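Local coordinates for protein signal recognition particle receptor FtsY (Sulfolobus acidocaldarius, PDB 5L3W) that serves as the signal recognition particle receptor, joining an SRP54-type helical bundle to a P-loop nucleotide-binding domain, here with GDP bound, at residues I143-D148 against A179-D184; D253-T258 against K278-M283; E55-D60 against N82-S87. All coordinates share one frame; numbering follows the deposited sequence.

Contact 1: I143-D148 against A179-D184; sequences IIAASD and ASVAFD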
ATOM      1  N   ILE A 143      -2.096 -20.950  -2.109  1.00 72.46           N
ATOM      2  CA  ILE A 143      -2.983 -21.491  -1.091  1.00 71.37           C
ATOM      3  C   ILE A 143      -3.016 -20.536   0.091  1.00 65.74           C
ATOM      4  O   ILE A 143      -2.158 -19.664   0.248  1.00 66.89           O
ATOM      5  CB  ILE A 143      -2.585 -22.899  -0.614  1.00 75.94           C
ATOM      6  CG1 ILE A 143      -1.217 -22.879   0.056  1.00 65.81           C
ATOM      7  CG2 ILE A 143      -2.669 -23.916  -1.758  1.00 83.47           C
ATOM      8  CD1 ILE A 143      -0.957 -24.138   0.855  1.00 69.28           C
ATOM      9  N   ILE A 144      -4.036 -20.717   0.922  1.00 63.58           N
ATOM     10  CA  ILE A 144      -4.253 -19.917   2.118  1.00 64.92           C
ATOM     11  C   ILE A 144      -4.128 -20.823   3.334  1.00 65.00           C
ATOM     12  O   ILE A 144      -4.674 -21.933   3.348  1.00 73.00           O
ATOM     13  CB  ILE A 144      -5.641 -19.246   2.096  1.00 65.94           C
ATOM     14  CG1 ILE A 144      -5.864 -18.525   0.769  1.00 68.81           C
ATOM     15  CG2 ILE A 144      -5.793 -18.303   3.277  1.00 59.14           C
ATOM     16  CD1 ILE A 144      -7.285 -17.988   0.591  1.00 64.75           C
ATOM     17  N   ALA A 145      -3.425 -20.350   4.353  1.00 58.49           N
ATOM     18  CA  ALA A 145      -3.381 -21.029   5.642  1.00 59.10           C
ATOM     19  C   ALA A 145      -4.192 -20.217   6.639  1.00 60.58           C
ATOM     20  O   ALA A 145      -3.857 -19.064   6.924  1.00 65.67           O
ATOM     21  CB  ALA A 145      -1.944 -21.195   6.134  1.00 59.72           C
ATOM     22  N   ALA A 146      -5.258 -20.803   7.160  1.00 65.06           N
ATOM     23  CA  ALA A 146      -6.125 -20.083   8.094  1.00 67.23           C
ATOM     24  C   ALA A 146      -5.569 -20.264   9.503  1.00 63.82           C
ATOM     25  O   ALA A 146      -5.882 -21.230  10.188  1.00 62.81           O
ATOM     26  CB  ALA A 146      -7.559 -20.588   7.982  1.00 65.88           C
ATOM     27  N   SER A 147      -4.727 -19.332   9.950  1.00 61.68           N
ATOM     28  CA  SER A 147      -4.076 -19.475  11.246  1.00 67.40           C
ATOM     29  C   SER A 147      -4.695 -18.605  12.330  1.00 76.29           C
ATOM     30  O   SER A 147      -4.158 -18.554  13.445  1.00 75.79           O
ATOM     31  CB  SER A 147      -2.585 -19.180  11.137  1.00 66.52           C
ATOM     32  OG  SER A 147      -1.959 -20.127  10.303  1.00 69.79           O
ATOM     33  N   ASP A 148      -5.796 -17.913  12.027  1.00 77.44           N
ATOM     34  CA  ASP A 148      -6.658 -17.321  13.053  1.00 75.91           C
ATOM     35  C   ASP A 148      -7.650 -18.390  13.520  1.00 78.51           C
ATOM     36  O   ASP A 148      -8.856 -18.341  13.260  1.00 83.35           O
ATOM     37  CB  ASP A 148      -7.359 -16.084  12.505  1.00 78.63           C
ATOM     38  CG  ASP A 148      -8.098 -15.291  13.582  1.00 80.38           C
ATOM     39  OD1 ASP A 148      -8.257 -15.793  14.720  1.00 78.56           O
ATOM     40  OD2 ASP A 148      -8.523 -14.151  13.275  1.00 78.18           O
ATOM     41  N   ALA A 179       0.543 -22.432  14.394  1.00 53.40           N
ATOM     42  CA  ALA A 179       1.807 -22.666  13.709  1.00 54.78           C
ATOM     43  C   ALA A 179       1.761 -23.962  12.913  1.00 56.79           C
ATOM     44  O   ALA A 179       2.482 -24.101  11.916  1.00 56.08           O
ATOM     45  CB  ALA A 179       2.961 -22.685  14.723  1.00 48.93           C
ATOM     46  N   SER A 180       0.937 -24.919  13.355  1.00 54.98           N
ATOM     47  CA  SER A 180       0.748 -26.174  12.633  1.00 58.06           C
ATOM     48  C   SER A 180       0.021 -25.945  11.321  1.00 58.64           C
ATOM     49  O   SER A 180       0.391 -26.513  10.285  1.00 60.30           O
ATOM     50  CB  SER A 180      -0.052 -27.163  13.481  1.00 58.56           C
ATOM     51  OG  SER A 180       0.687 -27.586  14.598  1.00 68.75           O
ATOM     52  N   VAL A 181      -1.057 -25.161  11.362  1.00 51.81           N
ATOM     53  CA  VAL A 181      -1.783 -24.852  10.139  1.00 52.13           C
ATOM     54  C   VAL A 181      -0.835 -24.243   9.117  1.00 51.59           C
ATOM     55  O   VAL A 181      -0.761 -24.694   7.973  1.00 55.12           O
ATOM     56  CB  VAL A 181      -2.978 -23.926  10.438  1.00 55.93           C
ATOM     57  CG1 VAL A 181      -3.810 -23.722   9.181  1.00 60.92           C
ATOM     58  CG2 VAL A 181      -3.842 -24.496  11.537  1.00 50.86           C
ATOM     59  N   ALA A 182      -0.044 -23.255   9.542  1.00 51.55           N
ATOM     60  CA  ALA A 182       0.877 -22.577   8.634  1.00 54.65           C
ATOM     61  C   ALA A 182       2.006 -23.495   8.179  1.00 58.84           C
ATOM     62  O   ALA A 182       2.402 -23.466   7.007  1.00 56.67           O
ATOM     63  CB  ALA A 182       1.453 -21.338   9.321  1.00 54.74           C
ATOM     64  N   PHE A 183       2.576 -24.275   9.100  1.00 58.21           N
ATOM     65  CA  PHE A 183       3.625 -25.225   8.730  1.00 61.78           C
ATOM     66  C   PHE A 183       3.100 -26.257   7.731  1.00 59.49           C
ATOM     67  O   PHE A 183       3.691 -26.466   6.668  1.00 58.46           O
ATOM     68  CB  PHE A 183       4.151 -25.895  10.000  1.00 59.45           C
ATOM     69  CG  PHE A 183       5.365 -26.757   9.814  1.00 50.61           C
ATOM     70  CD1 PHE A 183       6.643 -26.202   9.890  1.00 43.65           C
ATOM     71  CD2 PHE A 183       5.235 -28.143   9.681  1.00 46.37           C
ATOM     72  CE1 PHE A 183       7.774 -26.995   9.767  1.00 44.67           C
ATOM     73  CE2 PHE A 183       6.364 -28.963   9.571  1.00 47.26           C
ATOM     74  CZ  PHE A 183       7.636 -28.389   9.610  1.00 49.95           C
ATOM     75  N   ASP A 184       1.969 -26.895   8.057  1.00 60.08           N
ATOM     76  CA  ASP A 184       1.356 -27.874   7.161  1.00 62.64           C
ATOM     77  C   ASP A 184       1.063 -27.276   5.783  1.00 68.45           C
ATOM     78  O   ASP A 184       1.394 -27.877   4.753  1.00 74.82           O
ATOM     79  CB  ASP A 184       0.080 -28.430   7.799  1.00 63.22           C
ATOM     80  CG  ASP A 184       0.367 -29.262   9.054  1.00 65.18           C
ATOM     81  OD1 ASP A 184       1.564 -29.498   9.355  1.00 64.04           O
ATOM     82  OD2 ASP A 184      -0.597 -29.691   9.727  1.00 64.65           O
TER
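V181 buries the most surface here, pressing its CG1 methyl onto the backbone of the strand around A146. CG1 comes within 3.4 Å of A146 O and 3.8 Å of A146 N, so the branch leans mainly on the peptide chain. With chi1 at -174°, CG1 lies anti to the valine's own backbone N, the rotation that carries this methyl onto the strand.

S147, two residues on from A145, meets the same helix turn, against V181 and A182. Its hydroxyl OG sits 3.9 Å from V181 CB and 3.8 Å from A182 CB, packing distances only; its hydrogen bond is made to P178 O, one residue before the segment 179-184. This part of the chain is thereby tied to the first turn of the helix, and the buried hydroxyl is satisfied there.

A145 meets the helix with its methyl alone. Its CB lies 4.0 Å from A182 CA and 4.4 Å from V181 CG1, and the small residues A145 and A182 probably help the backbones come close, the axes of strand 143-146 and helix 179-184 approaching to 7.4 Å. The directions are nearly antiparallel, at 165°.

A182 also touches I199 of the next strand, while I143 extends the packing along the helix to A185, F188 and A189. On the far face of the strand A146 meets helix 152-164. Helix 178-191 leaves edge strand 168-170, runs back across strand 142-146 and leads into strand 196-200 on the other side of it. Strand 142-146 is thus spanned by a beta-alpha-beta crossover, in the layered alpha/beta fold of the P-loop domain.

Contact 2: D253-T258 against K278-M283; sequences DAVILT and KPVVYM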
ATOM      1  N   ASP A 253       7.115  -5.781   7.039  1.00 50.23           N
ATOM      2  CA  ASP A 253       7.840  -5.158   5.941  1.00 45.95           C
ATOM      3  C   ASP A 253       7.045  -4.098   5.185  1.00 47.01           C
ATOM      4  O   ASP A 253       7.650  -3.194   4.608  1.00 53.02           O
ATOM      5  CB  ASP A 253       8.289  -6.229   4.943  1.00 41.39           C
ATOM      6  CG  ASP A 253       8.958  -7.419   5.621  1.00 50.21           C
ATOM      7  OD1 ASP A 253       9.956  -7.216   6.357  1.00 51.38           O
ATOM      8  OD2 ASP A 253       8.475  -8.560   5.432  1.00 51.64           O
ATOM      9  N   ALA A 254       5.720  -4.203   5.126  1.00 46.99           N
ATOM     10  CA  ALA A 254       4.945  -3.343   4.246  1.00 42.16           C
ATOM     11  C   ALA A 254       3.515  -3.289   4.746  1.00 43.82           C
ATOM     12  O   ALA A 254       3.093  -4.108   5.566  1.00 45.67           O
ATOM     13  CB  ALA A 254       4.992  -3.828   2.795  1.00 36.50           C
ATOM     14  N   VAL A 255       2.773  -2.309   4.236  1.00 42.86           N
ATOM     15  CA  VAL A 255       1.404  -2.031   4.649  1.00 38.85           C
ATOM     16  C   VAL A 255       0.498  -2.133   3.432  1.00 39.25           C
ATOM     17  O   VAL A 255       0.896  -1.761   2.328  1.00 44.19           O
ATOM     18  CB  VAL A 255       1.324  -0.628   5.291  1.00 42.45           C
ATOM     19  CG1 VAL A 255      -0.124  -0.126   5.438  1.00 35.52           C
ATOM     20  CG2 VAL A 255       2.069  -0.618   6.637  1.00 37.27           C
ATOM     21  N   ILE A 256      -0.716  -2.640   3.621  1.00 42.87           N
ATOM     22  CA  ILE A 256      -1.789  -2.457   2.649  1.00 40.29           C
ATOM     23  C   ILE A 256      -2.899  -1.666   3.328  1.00 43.81           C
ATOM     24  O   ILE A 256      -3.433  -2.096   4.358  1.00 42.32           O
ATOM     25  CB  ILE A 256      -2.316  -3.788   2.098  1.00 40.96           C
ATOM     26  CG1 ILE A 256      -1.233  -4.460   1.234  1.00 43.20           C
ATOM     27  CG2 ILE A 256      -3.610  -3.554   1.269  1.00 35.93           C
ATOM     28  CD1 ILE A 256      -1.660  -5.775   0.626  1.00 42.30           C
ATOM     29  N   LEU A 257      -3.249  -0.521   2.743  1.00 38.26           N
ATOM     30  CA  LEU A 257      -4.302   0.342   3.246  1.00 42.72           C
ATOM     31  C   LEU A 257      -5.620  -0.054   2.598  1.00 47.64           C
ATOM     32  O   LEU A 257      -5.747  -0.029   1.367  1.00 46.70           O
ATOM     33  CB  LEU A 257      -3.989   1.809   2.938  1.00 44.18           C
ATOM     34  CG  LEU A 257      -2.760   2.439   3.587  1.00 47.72           C
ATOM     35  CD1 LEU A 257      -2.655   3.891   3.132  1.00 47.24           C
ATOM     36  CD2 LEU A 257      -2.892   2.343   5.104  1.00 43.28           C
ATOM     37  N   THR A 258      -6.606  -0.383   3.417  1.00 46.75           N
ATOM     38  CA  THR A 258      -7.922  -0.739   2.921  1.00 46.63           C
ATOM     39  C   THR A 258      -8.828   0.471   3.037  1.00 52.14           C
ATOM     40  O   THR A 258      -8.514   1.433   3.742  1.00 49.83           O
ATOM     41  CB  THR A 258      -8.511  -1.907   3.708  1.00 43.58           C
ATOM     42  OG1 THR A 258      -8.810  -1.464   5.037  1.00 49.69           O
ATOM     43  CG2 THR A 258      -7.493  -3.036   3.788  1.00 38.33           C
ATOM     44  N   LYS A 278       6.737   2.148   7.323  1.00 48.44           N
ATOM     45  CA  LYS A 278       6.814   1.104   6.315  1.00 54.24           C
ATOM     46  C   LYS A 278       6.098   1.520   5.032  1.00 56.90           C
ATOM     47  O   LYS A 278       5.110   2.261   5.073  1.00 56.29           O
ATOM     48  CB  LYS A 278       6.186  -0.194   6.844  1.00 55.26           C
ATOM     49  CG  LYS A 278       7.163  -1.106   7.588  1.00 58.45           C
ATOM     50  CD  LYS A 278       7.729  -0.488   8.851  1.00 59.86           C
ATOM     51  CE  LYS A 278       8.682  -1.461   9.564  1.00 61.88           C
ATOM     52  NZ  LYS A 278       9.747  -2.003   8.656  1.00 61.49           N
ATOM     53  N   PRO A 279       6.557   1.024   3.884  1.00 51.62           N
ATOM     54  CA  PRO A 279       5.903   1.377   2.615  1.00 43.84           C
ATOM     55  C   PRO A 279       4.482   0.846   2.511  1.00 47.49           C
ATOM     56  O   PRO A 279       4.164  -0.239   2.992  1.00 47.79           O
ATOM     57  CB  PRO A 279       6.806   0.731   1.546  1.00 43.72           C
ATOM     58  CG  PRO A 279       7.626  -0.342   2.291  1.00 40.73           C
ATOM     59  CD  PRO A 279       7.784   0.218   3.697  1.00 45.21           C
ATOM     60  N   VAL A 280       3.626   1.630   1.851  1.00 50.25           N
ATOM     61  CA  VAL A 280       2.306   1.170   1.432  1.00 46.46           C
ATOM     62  C   VAL A 280       2.418   0.608   0.021  1.00 50.88           C
ATOM     63  O   VAL A 280       2.732   1.342  -0.917  1.00 56.61           O
ATOM     64  CB  VAL A 280       1.278   2.303   1.485  1.00 44.53           C
ATOM     65  CG1 VAL A 280      -0.070   1.808   0.975  1.00 46.00           C
ATOM     66  CG2 VAL A 280       1.159   2.830   2.895  1.00 36.32           C
ATOM     67  N   VAL A 281       2.140  -0.686  -0.143  1.00 53.11           N
ATOM     68  CA  VAL A 281       2.431  -1.355  -1.410  1.00 51.88           C
ATOM     69  C   VAL A 281       1.161  -1.569  -2.235  1.00 50.50           C
ATOM     70  O   VAL A 281       1.193  -1.471  -3.466  1.00 49.82           O
ATOM     71  CB  VAL A 281       3.194  -2.676  -1.171  1.00 48.49           C
ATOM     72  CG1 VAL A 281       4.598  -2.374  -0.652  1.00 41.92           C
ATOM     73  CG2 VAL A 281       2.482  -3.556  -0.157  1.00 48.79           C
ATOM     74  N   TYR A 282       0.023  -1.819  -1.589  1.00 48.58           N
ATOM     75  CA  TYR A 282      -1.239  -1.858  -2.321  1.00 51.28           C
ATOM     76  C   TYR A 282      -2.302  -1.136  -1.512  1.00 53.88           C
ATOM     77  O   TYR A 282      -2.118  -0.863  -0.323  1.00 51.46           O
ATOM     78  CB  TYR A 282      -1.693  -3.295  -2.651  1.00 51.48           C
ATOM     79  CG  TYR A 282      -0.749  -3.970  -3.616  1.00 56.72           C
ATOM     80  CD1 TYR A 282      -0.919  -3.845  -4.981  1.00 56.36           C
ATOM     81  CD2 TYR A 282       0.343  -4.696  -3.151  1.00 59.78           C
ATOM     82  CE1 TYR A 282      -0.031  -4.434  -5.865  1.00 63.70           C
ATOM     83  CE2 TYR A 282       1.235  -5.290  -4.027  1.00 62.67           C
ATOM     84  CZ  TYR A 282       1.047  -5.156  -5.378  1.00 63.46           C
ATOM     85  OH  TYR A 282       1.938  -5.747  -6.246  1.00 68.75           O
ATOM     86  N   MET A 283      -3.414  -0.814  -2.187  1.00 48.92           N
ATOM     87  CA  MET A 283      -4.534  -0.108  -1.580  1.00 47.99           C
ATOM     88  C   MET A 283      -5.832  -0.799  -1.971  1.00 48.36           C
ATOM     89  O   MET A 283      -6.087  -1.026  -3.158  1.00 51.67           O
ATOM     90  CB  MET A 283      -4.581   1.364  -2.020  1.00 53.68           C
ATOM     91  CG  MET A 283      -3.280   2.118  -1.834  1.00 58.95           C
ATOM     92  SD  MET A 283      -3.423   3.886  -2.160  1.00 67.02           S
ATOM     93  CE  MET A 283      -3.775   3.937  -3.922  1.00 61.96           C
TER
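L257 and V280 meet through torsions that bring their branches together: chi1 of -64° sets L257 CG anti to its carbonyl carbon, and chi1 of 177° sets V280 CG1 anti to its backbone N. L257 CG then rests 3.8 Å from V280 CG1, the two side chains crossing at about a right angle. V255 shares this face, its CG1 4.1 Å from V280 CG2.

The parallel strands are joined by V255 N to P279 O (2.8 Å), V281 N to V255 O (3.0 Å) and the longer, tilted L257 N to Y282 O (3.3 Å). V255 pairs with V280 but L257 with M283, an extra residue on the second strand consistent with a beta bulge. V281, with its psi of -34°, marks the irregularity; its CG1 packs 3.8 Å from A254 CB. I256 goes to the other face, where its CG1 lies 4.1 Å from Y282 CB. At the end of the first strand T258 touches the bound GDP.

The strand pair closes the unit of strand 254-258, helix 267-275 and strand 280-284. Strand 226-232 lies next to 254-258, and 292-294, antiparallel, next to 280-284, while helix 124-137 covers I256 and Y282 with T127 and M134.

Contact 3: E55-D60 against N82-S87; sequences EKILED and NTLKKS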
ATOM      1  N   GLU A  55       2.811  21.008   4.268  1.00 47.10           N
ATOM      2  CA  GLU A  55       4.065  21.754   4.310  1.00 46.19           C
ATOM      3  C   GLU A  55       5.163  21.051   3.521  1.00 52.13           C
ATOM      4  O   GLU A  55       5.907  21.698   2.766  1.00 52.43           O
ATOM      5  CB  GLU A  55       4.494  21.976   5.768  1.00 54.61           C
ATOM      6  CG  GLU A  55       3.747  23.124   6.471  1.00 61.45           C
ATOM      7  CD  GLU A  55       3.535  24.321   5.552  1.00 78.78           C
ATOM      8  OE1 GLU A  55       4.527  24.813   4.968  1.00 89.15           O
ATOM      9  OE2 GLU A  55       2.373  24.752   5.378  1.00 84.42           O
ATOM     10  N   LYS A  56       5.282  19.728   3.676  1.00 45.97           N
ATOM     11  CA  LYS A  56       6.229  18.982   2.856  1.00 45.57           C
ATOM     12  C   LYS A  56       5.946  19.185   1.376  1.00 42.49           C
ATOM     13  O   LYS A  56       6.854  19.448   0.590  1.00 46.24           O
ATOM     14  CB  LYS A  56       6.174  17.496   3.198  1.00 52.84           C
ATOM     15  CG  LYS A  56       7.259  16.690   2.521  1.00 51.35           C
ATOM     16  CD  LYS A  56       6.707  15.598   1.648  1.00 57.45           C
ATOM     17  CE  LYS A  56       7.748  14.491   1.469  1.00 64.41           C
ATOM     18  NZ  LYS A  56       9.040  14.963   0.865  1.00 61.92           N
ATOM     19  N   ILE A  57       4.678  19.068   0.978  1.00 40.52           N
ATOM     20  CA  ILE A  57       4.358  19.094  -0.440  1.00 32.70           C
ATOM     21  C   ILE A  57       4.680  20.460  -1.049  1.00 45.49           C
ATOM     22  O   ILE A  57       5.178  20.551  -2.175  1.00 50.00           O
ATOM     23  CB  ILE A  57       2.886  18.718  -0.638  1.00 36.43           C
ATOM     24  CG1 ILE A  57       2.743  17.194  -0.677  1.00 40.15           C
ATOM     25  CG2 ILE A  57       2.330  19.377  -1.906  1.00 31.88           C
ATOM     26  CD1 ILE A  57       1.350  16.756  -1.063  1.00 39.00           C
ATOM     27  N   LEU A  58       4.412  21.540  -0.310  1.00 45.68           N
ATOM     28  CA  LEU A  58       4.660  22.881  -0.821  1.00 42.97           C
ATOM     29  C   LEU A  58       6.151  23.194  -0.859  1.00 48.73           C
ATOM     30  O   LEU A  58       6.628  23.869  -1.778  1.00 47.84           O
ATOM     31  CB  LEU A  58       3.938  23.897   0.045  1.00 37.93           C
ATOM     32  CG  LEU A  58       2.425  23.797   0.020  1.00 41.26           C
ATOM     33  CD1 LEU A  58       1.861  24.739   1.094  1.00 39.64           C
ATOM     34  CD2 LEU A  58       1.892  24.135  -1.384  1.00 32.47           C
ATOM     35  N   GLU A  59       6.895  22.717   0.136  1.00 43.75           N
ATOM     36  CA  GLU A  59       8.342  22.892   0.143  1.00 49.34           C
ATOM     37  C   GLU A  59       8.980  22.161  -1.032  1.00 54.06           C
ATOM     38  O   GLU A  59       9.846  22.714  -1.723  1.00 57.26           O
ATOM     39  CB  GLU A  59       8.917  22.403   1.480  1.00 51.73           C
ATOM     40  CG  GLU A  59      10.172  23.140   1.936  1.00 75.95           C
ATOM     41  CD  GLU A  59      10.002  24.666   1.977  1.00 93.33           C
ATOM     42  OE1 GLU A  59       8.884  25.145   2.281  1.00 95.12           O
ATOM     43  OE2 GLU A  59      10.991  25.387   1.700  1.00 99.73           O
ATOM     44  N   ASP A  60       8.540  20.926  -1.296  1.00 49.59           N
ATOM     45  CA  ASP A  60       9.032  20.210  -2.471  1.00 53.29           C
ATOM     46  C   ASP A  60       8.674  20.935  -3.761  1.00 55.40           C
ATOM     47  O   ASP A  60       9.426  20.866  -4.736  1.00 57.96           O
ATOM     48  CB  ASP A  60       8.480  18.782  -2.499  1.00 50.51           C
ATOM     49  CG  ASP A  60       8.947  17.964  -1.316  1.00 60.62           C
ATOM     50  OD1 ASP A  60       9.838  18.452  -0.589  1.00 69.56           O
ATOM     51  OD2 ASP A  60       8.433  16.838  -1.115  1.00 59.04           O
ATOM     52  N   ASN A  82       4.600  16.710 -11.851  1.00 50.79           N
ATOM     53  CA  ASN A  82       5.631  15.707 -11.640  1.00 47.69           C
ATOM     54  C   ASN A  82       6.184  15.792 -10.225  1.00 45.28           C
ATOM     55  O   ASN A  82       6.598  14.777  -9.656  1.00 43.12           O
ATOM     56  CB  ASN A  82       6.749  15.856 -12.676  1.00 47.72           C
ATOM     57  CG  ASN A  82       6.271  15.582 -14.106  1.00 62.46           C
ATOM     58  OD1 ASN A  82       5.281  14.876 -14.315  1.00 70.50           O
ATOM     59  ND2 ASN A  82       6.974  16.145 -15.096  1.00 60.20           N
ATOM     60  N   THR A  83       6.206  16.987  -9.644  1.00 47.03           N
ATOM     61  CA  THR A  83       6.700  17.118  -8.279  1.00 47.61           C
ATOM     62  C   THR A  83       5.707  16.539  -7.290  1.00 44.49           C
ATOM     63  O   THR A  83       6.098  15.851  -6.339  1.00 46.66           O
ATOM     64  CB  THR A  83       6.975  18.586  -7.968  1.00 47.04           C
ATOM     65  OG1 THR A  83       7.761  19.133  -9.034  1.00 48.35           O
ATOM     66  CG2 THR A  83       7.723  18.721  -6.647  1.00 38.79           C
ATOM     67  N   LEU A  84       4.419  16.801  -7.509  1.00 43.67           N
ATOM     68  CA  LEU A  84       3.370  16.231  -6.668  1.00 45.72           C
ATOM     69  C   LEU A  84       3.449  14.710  -6.669  1.00 45.89           C
ATOM     70  O   LEU A  84       3.482  14.079  -5.606  1.00 46.34           O
ATOM     71  CB  LEU A  84       1.995  16.705  -7.151  1.00 47.49           C
ATOM     72  CG  LEU A  84       1.529  18.153  -6.907  1.00 55.14           C
ATOM     73  CD1 LEU A  84       0.167  18.442  -7.590  1.00 49.79           C
ATOM     74  CD2 LEU A  84       1.440  18.487  -5.422  1.00 49.34           C
ATOM     75  N   LYS A  85       3.524  14.109  -7.860  1.00 44.77           N
ATOM     76  CA  LYS A  85       3.576  12.655  -7.977  1.00 46.13           C
ATOM     77  C   LYS A  85       4.812  12.079  -7.305  1.00 52.89           C
ATOM     78  O   LYS A  85       4.778  10.947  -6.809  1.00 50.31           O
ATOM     79  CB  LYS A  85       3.538  12.238  -9.454  1.00 45.43           C
ATOM     80  CG  LYS A  85       2.284  12.713 -10.199  1.00 53.40           C
ATOM     81  CD  LYS A  85       1.811  11.728 -11.252  1.00 67.91           C
ATOM     82  CE  LYS A  85       2.934  11.293 -12.190  1.00 81.94           C
ATOM     83  NZ  LYS A  85       2.494  10.164 -13.083  1.00 90.35           N
ATOM     84  N   LYS A  86       5.906  12.839  -7.278  1.00 48.72           N
ATOM     85  CA  LYS A  86       7.131  12.376  -6.639  1.00 45.24           C
ATOM     86  C   LYS A  86       7.051  12.473  -5.122  1.00 47.62           C
ATOM     87  O   LYS A  86       7.509  11.562  -4.421  1.00 51.04           O
ATOM     88  CB  LYS A  86       8.315  13.184  -7.152  1.00 48.27           C
ATOM     89  CG  LYS A  86       9.666  12.784  -6.604  1.00 60.77           C
ATOM     90  CD  LYS A  86      10.738  13.756  -7.109  1.00 75.04           C
ATOM     91  CE  LYS A  86      12.150  13.260  -6.834  1.00 81.30           C
ATOM     92  NZ  LYS A  86      12.575  12.221  -7.820  1.00 88.52           N
ATOM     93  N   SER A  87       6.508  13.581  -4.599  1.00 45.53           N
ATOM     94  CA  SER A  87       6.295  13.717  -3.156  1.00 46.17           C
ATOM     95  C   SER A  87       5.325  12.658  -2.644  1.00 47.51           C
ATOM     96  O   SER A  87       5.575  12.021  -1.619  1.00 45.07           O
ATOM     97  CB  SER A  87       5.747  15.105  -2.816  1.00 48.79           C
ATOM     98  OG  SER A  87       6.601  16.156  -3.192  1.00 47.38           O
TER
HETATM   99  O   HOH W   1       4.961  18.379  -3.939  1.00 47.04           O
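D60 and S87 make the polar link between the two helices. S87 OG stands 2.9 Å from D60 OD2 and 3.2 Å from T83 O of its own helix, and its one proton could serve either acceptor. Its first torsion, -60°, puts OG anti to the carbonyl carbon, within range of both oxygens. A water also donates to S87 OG at 2.9 Å and to I57 O at 2.8 Å, bridging the helices a second time.

Charge gathers on the same carboxylate. K56 NZ forms a salt bridge with D60 OD2, 2.8 Å, arriving at the syn lone pair of that oxygen, on the side of the other oxygen; the lysine lies one turn earlier on helix 51-66. The same ammonium forms a salt bridge with E90, so the lysine also ties its helix to 73-93. This paired charge would probably favour the ionised form of D60.

An apolar contact joins I57 CG2 and L84 CD2 at 3.7 Å, the side chains crossing at about a right angle.

Further along, a methyl meets a carbonyl: T83 CG2 sits against D60 O, 3.3 Å away, while T83 OG1 turns to I79 O within its own helix.

The helix segments run broadly antiparallel, 137° between their directions, and with helix 34-46 packed against I57, through L44, and against L58, they belong to the helical bundle of the SRP54-type N domain.

In the fold
From the N terminus, contact 3 closes first, bringing helix 73-93 back onto helix 51-66 across the intervening turn and short strand 69-70 within the helical bundle. The chain then enters the P-loop domain, where contact 1 closes a 30-residue excursion through helix 152-164 and strand 168-170. Contact 2 comes last, completing a beta-alpha-beta unit. The three follow in series, none enclosing or crossing another. Contacts 1 and 2 both reach the same sheet, contact 1 by packing a helix on it and contact 2 by pairing two of its strands, their centres about 22 Å apart. Contact 3 is centred about 20 Å from contact 2 and about 43 Å from contact 1.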